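Local structure of Fe-S binding reductase, putative (Thermus thermophilus, 2D4P) at residues R13-A18 with E44-F49. The protein is of unknown function but may act as an acyltransferase. Residues are numbered along the deposited sequence; the frame is centred on the assembly and turned at random.
Sequences RLNRLA and EEPMGF
Helix-on-sheet packing of the GNAT fold brings helix 11-16 and the residues that follow against the start of strand 45-56. Arg13 and Leu14 lie on the helix (phi/psi near -60/-45); Leu17 N donates hydrogen bonds to Leu14 O (2.9 Å) and, weakly, to Arg13 O (3.5 Å), and Ala18 N to Asn15 O (3.1 Å). CA atoms pair Arg13 with Pro46 (5.8 Å), Leu17 with Gly48 (6.2 Å) and Leu14 with Phe49 (6.9 Å). No direct hydrogen bond joins the segments, which bury 510 Å² mainly by apolar packing. Leu17 (m, t) points at the strand, CD1 lying 3.7 Å from Pro46 CB and 3.3 Å from Gly48 N. Phe49 (chi1 p) points back: its CB meets Leu14 CD2 at 3.5 Å, and the ring edge receives Leu17 CB, 3.8 Å from Phe49 CD2. Arg16 lays one guanidinium face over Pro46, NH1 to CD 3.4 Å, while its NH2 forms a salt bridge with Glu45 OE2 at 3.4 Å; the same oxygen has its stronger partner in a salt bridge to Arg71. A water accepts from Arg13 NE (2.9 Å) and donates weakly to Glu44 O (2.6 Å). Met47 and Gly48 form a classic beta bulge opposite Ala40 on strand 38-42, whose Leu39 touches Arg13, Leu14 and Leu17, while on the other edge of strand 45-56 Phe49 is backbone hydrogen-bonded to Glu69 of strand 61-70.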
# COMPACT_ATOMS: atom_id res chain seq x y z
N ARG A 13 -13.81 0.34 -8.33
CA ARG A 13 -13.51 -0.58 -7.26
C ARG A 13 -12.56 0.05 -6.25
O ARG A 13 -12.78 -0.07 -5.04
CB ARG A 13 -12.82 -1.84 -7.80
CG ARG A 13 -13.70 -2.78 -8.58
CD ARG A 13 -12.89 -3.99 -9.03
NE ARG A 13 -13.69 -5.04 -9.64
CZ ARG A 13 -13.99 -5.10 -10.92
NH1 ARG A 13 -13.60 -4.13 -11.75
NH2 ARG A 13 -14.71 -6.12 -11.37
N LEU A 14 -11.51 0.72 -6.73
CA LEU A 14 -10.59 1.39 -5.83
C LEU A 14 -11.32 2.45 -5.01
O LEU A 14 -11.15 2.54 -3.81
CB LEU A 14 -9.43 2.04 -6.58
CG LEU A 14 -8.42 1.09 -7.23
CD1 LEU A 14 -7.25 1.94 -7.80
CD2 LEU A 14 -7.89 0.13 -6.24
N ASN A 15 -12.16 3.22 -5.68
CA ASN A 15 -12.82 4.34 -5.03
C ASN A 15 -13.91 3.87 -4.09
O ASN A 15 -14.22 4.53 -3.10
CB ASN A 15 -13.30 5.32 -6.09
CG ASN A 15 -12.19 6.23 -6.54
OD1 ASN A 15 -11.73 7.06 -5.77
ND2 ASN A 15 -11.70 6.04 -7.76
N ARG A 16 -14.45 2.68 -4.34
CA ARG A 16 -15.36 2.07 -3.36
C ARG A 16 -14.65 1.81 -2.03
O ARG A 16 -15.30 1.77 -0.97
CB ARG A 16 -15.97 0.77 -3.90
CG ARG A 16 -17.26 0.97 -4.67
CD ARG A 16 -17.72 -0.30 -5.39
NE ARG A 16 -18.16 -1.30 -4.41
CZ ARG A 16 -18.37 -2.59 -4.68
NH1 ARG A 16 -18.16 -3.08 -5.90
NH2 ARG A 16 -18.79 -3.40 -3.70
N LEU A 17 -13.33 1.62 -2.07
CA LEU A 17 -12.49 1.41 -0.89
C LEU A 17 -11.81 2.67 -0.35
O LEU A 17 -11.16 2.62 0.69
CB LEU A 17 -11.37 0.40 -1.21
CG LEU A 17 -11.86 -0.99 -1.59
CD1 LEU A 17 -10.80 -1.69 -2.44
CD2 LEU A 17 -12.25 -1.80 -0.35
N ALA A 18 -11.93 3.78 -1.08
CA ALA A 18 -11.10 4.97 -0.83
C ALA A 18 -11.73 6.00 0.14
O ALA A 18 -11.11 7.02 0.43
CB ALA A 18 -10.77 5.64 -2.14
N GLU A 44 -15.71 -10.76 -6.43
CA GLU A 44 -15.54 -9.46 -7.08
C GLU A 44 -15.99 -8.31 -6.18
O GLU A 44 -16.18 -7.19 -6.63
CB GLU A 44 -16.22 -9.44 -8.47
CG GLU A 44 -15.22 -9.58 -9.65
CD GLU A 44 -15.83 -10.20 -10.91
OE1 GLU A 44 -15.17 -10.17 -12.00
OE2 GLU A 44 -16.95 -10.74 -10.83
N GLU A 45 -16.15 -8.59 -4.89
CA GLU A 45 -16.26 -7.57 -3.87
C GLU A 45 -14.84 -7.01 -3.69
O GLU A 45 -13.93 -7.77 -3.38
CB GLU A 45 -16.76 -8.20 -2.57
CG GLU A 45 -17.08 -7.23 -1.44
CD GLU A 45 -18.33 -6.40 -1.71
OE1 GLU A 45 -19.10 -6.73 -2.64
OE2 GLU A 45 -18.54 -5.40 -0.99
N PRO A 46 -14.63 -5.71 -3.92
CA PRO A 46 -13.32 -5.13 -3.59
C PRO A 46 -13.10 -5.18 -2.08
O PRO A 46 -14.02 -4.95 -1.31
CB PRO A 46 -13.43 -3.68 -4.08
CG PRO A 46 -14.65 -3.60 -4.90
CD PRO A 46 -15.54 -4.74 -4.54
N MET A 47 -11.88 -5.48 -1.66
CA MET A 47 -11.61 -5.63 -0.24
C MET A 47 -10.44 -4.78 0.26
O MET A 47 -10.26 -4.65 1.47
CB MET A 47 -11.36 -7.11 0.10
CG MET A 47 -12.63 -7.98 0.08
SD MET A 47 -13.84 -7.46 1.31
CE MET A 47 -13.08 -8.06 2.83
N GLY A 48 -9.64 -4.23 -0.64
CA GLY A 48 -8.56 -3.35 -0.23
C GLY A 48 -7.68 -2.99 -1.39
O GLY A 48 -7.79 -3.55 -2.49
N PHE A 49 -6.77 -2.06 -1.15
CA PHE A 49 -5.73 -1.77 -2.13
C PHE A 49 -4.51 -1.20 -1.45
O PHE A 49 -4.58 -0.68 -0.34
CB PHE A 49 -6.26 -0.81 -3.23
CG PHE A 49 -6.57 0.60 -2.74
CD1 PHE A 49 -5.57 1.56 -2.62
CD2 PHE A 49 -7.87 0.98 -2.47
CE1 PHE A 49 -5.87 2.83 -2.18
CE2 PHE A 49 -8.17 2.26 -2.03
CZ PHE A 49 -7.17 3.18 -1.90
O HOH W 1 -13.67 -6.59 -7.19